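Local coordinates for aldehyde dehydrogenase family protein (Pseudomonas syringae pv. tomato, PDB 6X9L), which oxidises long-chain aliphatic aldehydes, probably with NAD+ as acceptor, and binds octanal, as a member of the aldehyde dehydrogenase family, at residues I100-R112 and P323-N335. The protein carries 1 engineered substitution. Sequence-based numbering, arbitrary orientation.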
ATOM      1  N   ILE A 100      28.737   6.378 -13.049  1.00 37.18           N
ATOM      2  CA  ILE A 100      27.431   6.320 -13.717  1.00 37.53           C
ATOM      3  C   ILE A 100      27.602   6.308 -15.235  1.00 37.95           C
ATOM      4  O   ILE A 100      27.072   5.438 -15.937  1.00 37.89           O
ATOM      5  CB  ILE A 100      26.558   7.504 -13.269  1.00 37.75           C
ATOM      6  CG1 ILE A 100      26.223   7.400 -11.771  1.00 37.21           C
ATOM      7  CG2 ILE A 100      25.337   7.658 -14.206  1.00 37.93           C
ATOM      8  CD1 ILE A 100      25.789   8.729 -11.111  1.00 37.67           C
ATOM      9  N   SER A 101      28.324   7.299 -15.762  1.00 42.43           N
ATOM     10  CA  SER A 101      28.622   7.360 -17.188  1.00 42.71           C
ATOM     11  C   SER A 101      29.222   6.049 -17.686  1.00 42.58           C
ATOM     12  O   SER A 101      28.810   5.513 -18.724  1.00 42.57           O
ATOM     13  CB  SER A 101      29.583   8.521 -17.457  1.00 43.17           C
ATOM     14  OG  SER A 101      29.767   8.749 -18.840  1.00 43.53           O
ATOM     15  N   LEU A 102      30.208   5.523 -16.953  1.00 40.88           N
ATOM     16  CA  LEU A 102      30.886   4.309 -17.397  1.00 41.05           C
ATOM     17  C   LEU A 102      29.919   3.132 -17.503  1.00 41.01           C
ATOM     18  O   LEU A 102      29.947   2.378 -18.489  1.00 41.16           O
ATOM     19  CB  LEU A 102      32.025   3.961 -16.441  1.00 40.92           C
ATOM     20  CG  LEU A 102      32.803   2.716 -16.868  1.00 41.15           C
ATOM     21  CD1 LEU A 102      33.563   3.030 -18.128  1.00 41.59           C
ATOM     22  CD2 LEU A 102      33.741   2.215 -15.765  1.00 40.82           C
ATOM     23  N   GLU A 103      29.034   2.975 -16.510  1.00 47.53           N
ATOM     24  CA  GLU A 103      28.236   1.757 -16.431  1.00 47.35           C
ATOM     25  C   GLU A 103      27.004   1.817 -17.326  1.00 47.05           C
ATOM     26  O   GLU A 103      26.646   0.805 -17.930  1.00 47.14           O
ATOM     27  CB  GLU A 103      27.841   1.469 -14.986  1.00 46.98           C
ATOM     28  CG  GLU A 103      27.133   2.614 -14.316  1.00 46.80           C
ATOM     29  CD  GLU A 103      26.767   2.318 -12.869  1.00 46.02           C
ATOM     30  OE1 GLU A 103      27.154   1.241 -12.361  1.00 45.73           O
ATOM     31  OE2 GLU A 103      26.079   3.155 -12.242  1.00 45.61           O
ATOM     32  N   MET A 104      26.337   2.978 -17.440  1.00 33.45           N
ATOM     33  CA  MET A 104      25.115   3.027 -18.242  1.00 33.15           C
ATOM     34  C   MET A 104      25.137   4.120 -19.306  1.00 33.49           C
ATOM     35  O   MET A 104      24.083   4.463 -19.855  1.00 33.22           O
ATOM     36  CB  MET A 104      23.876   3.194 -17.362  1.00 32.46           C
ATOM     37  CG  MET A 104      23.981   4.270 -16.307  1.00 32.60           C
ATOM     38  SD  MET A 104      23.818   5.941 -16.926  1.00 33.19           S
ATOM     39  CE  MET A 104      22.214   5.907 -17.718  1.00 32.54           C
ATOM     40  N   GLY A 105      26.305   4.668 -19.619  1.00 35.43           N
ATOM     41  CA  GLY A 105      26.437   5.478 -20.810  1.00 35.85           C
ATOM     42  C   GLY A 105      25.924   6.903 -20.739  1.00 36.01           C
ATOM     43  O   GLY A 105      25.904   7.580 -21.777  1.00 36.27           O
ATOM     44  N   ALA A 106      25.528   7.396 -19.561  1.00 36.74           N
ATOM     45  CA  ALA A 106      25.064   8.778 -19.447  1.00 36.99           C
ATOM     46  C   ALA A 106      26.150   9.757 -19.880  1.00 37.52           C
ATOM     47  O   ALA A 106      27.275   9.715 -19.374  1.00 37.60           O
ATOM     48  CB  ALA A 106      24.648   9.085 -18.009  1.00 36.90           C
ATOM     49  N   ALA A 107      25.803  10.645 -20.812  1.00 39.80           N
ATOM     50  CA  ALA A 107      26.701  11.731 -21.185  1.00 40.45           C
ATOM     51  C   ALA A 107      27.309  12.368 -19.937  1.00 40.72           C
ATOM     52  O   ALA A 107      26.584  12.790 -19.032  1.00 40.75           O
ATOM     53  CB  ALA A 107      25.945  12.778 -22.006  1.00 40.75           C
ATOM     54  N   ILE A 108      28.646  12.407 -19.877  1.00 42.66           N
ATOM     55  CA  ILE A 108      29.317  12.879 -18.666  1.00 42.80           C
ATOM     56  C   ILE A 108      28.759  14.221 -18.226  1.00 43.41           C
ATOM     57  O   ILE A 108      28.636  14.493 -17.028  1.00 43.54           O
ATOM     58  CB  ILE A 108      30.837  12.964 -18.878  1.00 42.93           C
ATOM     59  CG1 ILE A 108      31.514  13.281 -17.549  1.00 42.86           C
ATOM     60  CG2 ILE A 108      31.174  14.059 -19.886  1.00 43.57           C
ATOM     61  CD1 ILE A 108      31.415  12.160 -16.533  1.00 42.14           C
ATOM     62  N   SER A 109      28.443  15.090 -19.186  1.00 45.31           N
ATOM     63  CA  SER A 109      27.814  16.362 -18.869  1.00 45.89           C
ATOM     64  C   SER A 109      26.516  16.156 -18.105  1.00 45.92           C
ATOM     65  O   SER A 109      26.241  16.851 -17.123  1.00 46.35           O
ATOM     66  CB  SER A 109      27.547  17.127 -20.158  1.00 46.22           C
ATOM     67  OG  SER A 109      28.216  18.365 -20.147  1.00 46.81           O
ATOM     68  N   SER A 110      25.697  15.212 -18.567  1.00 50.06           N
ATOM     69  CA  SER A 110      24.454  14.847 -17.896  1.00 49.82           C
ATOM     70  C   SER A 110      24.703  14.265 -16.512  1.00 49.45           C
ATOM     71  O   SER A 110      23.875  14.426 -15.609  1.00 49.37           O
ATOM     72  CB  SER A 110      23.708  13.821 -18.740  1.00 49.36           C
ATOM     73  OG  SER A 110      22.458  14.328 -19.103  1.00 49.75           O
ATOM     74  N   ALA A 111      25.802  13.523 -16.347  1.00 43.43           N
ATOM     75  CA  ALA A 111      26.035  12.863 -15.068  1.00 42.99           C
ATOM     76  C   ALA A 111      26.429  13.867 -13.998  1.00 43.34           C
ATOM     77  O   ALA A 111      26.017  13.732 -12.841  1.00 43.24           O
ATOM     78  CB  ALA A 111      27.101  11.777 -15.223  1.00 42.36           C
ATOM     79  N   ARG A 112      27.164  14.907 -14.386  1.00 44.64           N
ATOM     80  CA  ARG A 112      27.573  15.937 -13.441  1.00 45.05           C
ATOM     81  C   ARG A 112      26.417  16.865 -13.093  1.00 45.90           C
ATOM     82  O   ARG A 112      26.255  17.254 -11.927  1.00 46.03           O
ATOM     83  CB  ARG A 112      28.734  16.740 -14.023  1.00 45.42           C
ATOM     84  CG  ARG A 112      30.012  15.932 -14.248  1.00 44.87           C
ATOM     85  CD  ARG A 112      30.986  16.693 -15.106  1.00 45.43           C
ATOM     86  NE  ARG A 112      32.315  16.095 -15.111  1.00 45.09           N
ATOM     87  CZ  ARG A 112      33.166  16.182 -16.134  1.00 45.43           C
ATOM     88  NH1 ARG A 112      32.814  16.827 -17.236  1.00 46.04           N
ATOM     89  NH2 ARG A 112      34.366  15.615 -16.067  1.00 45.13           N
ATOM     90  N   PRO A 323      30.145   9.627 -24.567  1.00 36.36           N
ATOM     91  CA  PRO A 323      29.831  10.283 -23.287  1.00 36.20           C
ATOM     92  C   PRO A 323      31.043  10.913 -22.616  1.00 36.33           C
ATOM     93  O   PRO A 323      30.877  11.712 -21.686  1.00 36.21           O
ATOM     94  CB  PRO A 323      29.256   9.145 -22.433  1.00 35.54           C
ATOM     95  CG  PRO A 323      29.150   7.951 -23.340  1.00 35.56           C
ATOM     96  CD  PRO A 323      30.087   8.162 -24.472  1.00 36.07           C
ATOM     97  N   GLN A 324      32.257  10.580 -23.050  1.00 48.21           N
ATOM     98  CA  GLN A 324      33.445  11.173 -22.447  1.00 48.47           C
ATOM     99  C   GLN A 324      33.654  12.624 -22.849  1.00 48.75           C
ATOM    100  O   GLN A 324      34.485  13.304 -22.238  1.00 48.97           O
ATOM    101  CB  GLN A 324      34.685  10.346 -22.814  1.00 48.71           C
ATOM    102  CG  GLN A 324      34.737   9.002 -22.098  1.00 48.51           C
ATOM    103  CD  GLN A 324      35.784   8.049 -22.668  1.00 48.78           C
ATOM    104  OE1 GLN A 324      36.506   7.385 -21.918  1.00 48.83           O
ATOM    105  NE2 GLN A 324      35.853   7.960 -23.996  1.00 48.95           N
ATOM    106  N   LEU A 325      32.924  13.112 -23.846  1.00 46.93           N
ATOM    107  CA  LEU A 325      33.076  14.470 -24.353  1.00 47.22           C
ATOM    108  C   LEU A 325      32.051  15.380 -23.695  1.00 47.01           C
ATOM    109  O   LEU A 325      30.873  15.036 -23.630  1.00 46.81           O
ATOM    110  CB  LEU A 325      32.910  14.502 -25.873  1.00 47.51           C
ATOM    111  CG  LEU A 325      33.802  13.579 -26.700  1.00 47.67           C
ATOM    112  CD1 LEU A 325      33.560  13.833 -28.175  1.00 48.00           C
ATOM    113  CD2 LEU A 325      35.251  13.838 -26.353  1.00 47.89           C
ATOM    114  N   GLU A 326      32.499  16.551 -23.236  1.00 63.51           N
ATOM    115  CA  GLU A 326      31.607  17.465 -22.524  1.00 63.58           C
ATOM    116  C   GLU A 326      30.504  18.016 -23.419  1.00 63.74           C
ATOM    117  O   GLU A 326      29.458  18.449 -22.923  1.00 63.57           O
ATOM    118  CB  GLU A 326      32.404  18.616 -21.928  1.00 63.98           C
ATOM    119  CG  GLU A 326      33.509  18.162 -21.011  1.00 64.09           C
ATOM    120  CD  GLU A 326      33.854  19.207 -19.966  1.00 64.40           C
ATOM    121  OE1 GLU A 326      33.454  20.389 -20.134  1.00 64.69           O
ATOM    122  OE2 GLU A 326      34.516  18.840 -18.969  1.00 64.29           O
ATOM    123  N   HIS A 327      30.721  18.040 -24.725  1.00 73.66           N
ATOM    124  CA  HIS A 327      29.725  18.583 -25.632  1.00 73.87           C
ATOM    125  C   HIS A 327      28.756  17.518 -26.155  1.00 73.42           C
ATOM    126  O   HIS A 327      27.834  17.856 -26.906  1.00 73.59           O
ATOM    127  CB  HIS A 327      30.418  19.304 -26.795  1.00 74.56           C
ATOM    128  CG  HIS A 327      31.162  18.380 -27.698  1.00 75.02           C
ATOM    129  ND1 HIS A 327      30.552  17.721 -28.745  1.00 75.16           N
ATOM    130  CD2 HIS A 327      32.452  17.967 -27.689  1.00 75.24           C
ATOM    131  CE1 HIS A 327      31.440  16.959 -29.359  1.00 75.36           C
ATOM    132  NE2 HIS A 327      32.601  17.090 -28.738  1.00 75.39           N
ATOM    133  N   THR A 328      28.926  16.254 -25.774  1.00 41.12           N
ATOM    134  CA  THR A 328      27.918  15.248 -26.096  1.00 40.81           C
ATOM    135  C   THR A 328      26.655  15.502 -25.276  1.00 40.57           C
ATOM    136  O   THR A 328      26.715  15.786 -24.075  1.00 40.43           O
ATOM    137  CB  THR A 328      28.444  13.827 -25.823  1.00 40.55           C
ATOM    138  OG1 THR A 328      29.546  13.534 -26.682  1.00 40.83           O
ATOM    139  CG2 THR A 328      27.356  12.788 -26.048  1.00 40.25           C
ATOM    140  N   VAL A 329      25.505  15.407 -25.928  1.00 43.72           N
ATOM    141  CA  VAL A 329      24.224  15.632 -25.271  1.00 43.46           C
ATOM    142  C   VAL A 329      23.573  14.321 -24.870  1.00 43.03           C
ATOM    143  O   VAL A 329      23.157  14.152 -23.727  1.00 42.85           O
ATOM    144  CB  VAL A 329      23.300  16.480 -26.177  1.00 43.73           C
ATOM    145  CG1 VAL A 329      21.952  16.738 -25.500  1.00 43.56           C
ATOM    146  CG2 VAL A 329      23.990  17.801 -26.540  1.00 44.06           C
ATOM    147  N   LEU A 330      23.495  13.366 -25.789  1.00 41.65           N
ATOM    148  CA  LEU A 330      22.993  12.029 -25.491  1.00 41.15           C
ATOM    149  C   LEU A 330      24.086  11.014 -25.767  1.00 41.28           C
ATOM    150  O   LEU A 330      24.781  11.100 -26.790  1.00 41.68           O
ATOM    151  CB  LEU A 330      21.757  11.705 -26.313  1.00 40.97           C
ATOM    152  CG  LEU A 330      20.569  12.656 -26.142  1.00 41.13           C
ATOM    153  CD1 LEU A 330      19.318  12.108 -26.865  1.00 40.96           C
ATOM    154  CD2 LEU A 330      20.292  12.913 -24.673  1.00 40.80           C
ATOM    155  N   GLY A 331      24.257  10.083 -24.828  1.00 42.96           N
ATOM    156  CA  GLY A 331      25.130   8.946 -24.992  1.00 42.96           C
ATOM    157  C   GLY A 331      24.367   7.796 -25.623  1.00 42.86           C
ATOM    158  O   GLY A 331      23.345   8.001 -26.277  1.00 42.90           O
ATOM    159  N   PRO A 332      24.849   6.571 -25.462  1.00 36.20           N
ATOM    160  CA  PRO A 332      24.143   5.423 -26.034  1.00 36.05           C
ATOM    161  C   PRO A 332      23.012   4.955 -25.123  1.00 35.69           C
ATOM    162  O   PRO A 332      22.887   5.361 -23.959  1.00 35.38           O
ATOM    163  CB  PRO A 332      25.237   4.362 -26.154  1.00 36.17           C
ATOM    164  CG  PRO A 332      26.217   4.710 -25.072  1.00 36.14           C
ATOM    165  CD  PRO A 332      26.179   6.209 -24.937  1.00 36.21           C
ATOM    166  N   ILE A 333      22.152   4.104 -25.694  1.00 35.31           N
ATOM    167  CA  ILE A 333      21.266   3.324 -24.856  1.00 34.84           C
ATOM    168  C   ILE A 333      22.144   2.597 -23.850  1.00 34.96           C
ATOM    169  O   ILE A 333      23.316   2.304 -24.122  1.00 35.38           O
ATOM    170  CB  ILE A 333      20.420   2.360 -25.699  1.00 34.78           C
ATOM    171  CG1 ILE A 333      19.390   3.166 -26.471  1.00 34.72           C
ATOM    172  CG2 ILE A 333      19.688   1.337 -24.818  1.00 34.42           C
ATOM    173  CD1 ILE A 333      18.405   3.853 -25.553  1.00 34.38           C
ATOM    174  N   ALA A 334      21.593   2.346 -22.658  1.00 36.40           N
ATOM    175  CA  ALA A 334      22.396   1.946 -21.504  1.00 36.40           C
ATOM    176  C   ALA A 334      23.007   0.546 -21.615  1.00 36.64           C
ATOM    177  O   ALA A 334      24.012   0.277 -20.940  1.00 36.74           O
ATOM    178  CB  ALA A 334      21.536   2.022 -20.246  1.00 36.16           C
ATOM    179  N   ASN A 335      22.429  -0.346 -22.428  1.00 33.07           N
ATOM    180  CA  ASN A 335      22.911  -1.723 -22.510  1.00 33.16           C
ATOM    181  C   ASN A 335      22.281  -2.461 -23.696  1.00 33.33           C
ATOM    182  O   ASN A 335      21.257  -2.045 -24.260  1.00 32.99           O
ATOM    183  CB  ASN A 335      22.652  -2.498 -21.208  1.00 33.06           C
ATOM    184  CG  ASN A 335      21.207  -2.377 -20.692  1.00 32.77           C
ATOM    185  OD1 ASN A 335      20.286  -2.982 -21.244  1.00 32.74           O
ATOM    186  ND2 ASN A 335      21.022  -1.626 -19.597  1.00 32.57           N
TER
HETATM  187  O   HOH W   1      22.611   6.077 -21.344  1.00 40.64           O
HETATM  188  O   HOH W   2      22.961  10.799 -21.965  1.00 54.25           O
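Ile108 N donates to Pro323 O at 3.0 Å with an N-H...O angle of 156°, and Ser109 OG gives its hydrogen to Glu326 O, also at 3.0 Å; each donor lies in the carbonyl plane, on a lone pair. Both come from the first turn of helix 108-115, whose N-cap position is Ala107. Two waters extend this polar seam: one donates to Met104 O and, at 2.7 Å, to Pro332 O; the other accepts from Ala107 N and Gly331 N.

Charge pairing is looser. Arg112 NH1 reaches Glu326 OE2 at 3.2 Å in a weakly bonded salt bridge, guanidinium and carboxylate planes being 72° apart. Ile108 CG1, anti to the backbone N (chi1 -173°), lies over one guanidinium face, and Arg112 NE pairs with Glu94.

Van der Waals packing sets the Pro323 ring against polar atoms, CB near Ser101 OG and CG 3.6 Å from Gly105 O, while Ala107 CB lies 3.6 Å from Val329 O. Gly331 CA makes a CA-H...O contact with Gly105 O (3.6 Å). The apolar pair is Met104 CB with Ala334 CB, 3.9 Å apart; Ala334 also touches NAD+-binding Trp158.

Main-chain carbonyls thus accept two of three direct bonds and waters join further main-chain atoms, the charged pair being a weak addition, which fastens the bend between helices 93-104 and 108-115 to the loop before helix 336-351.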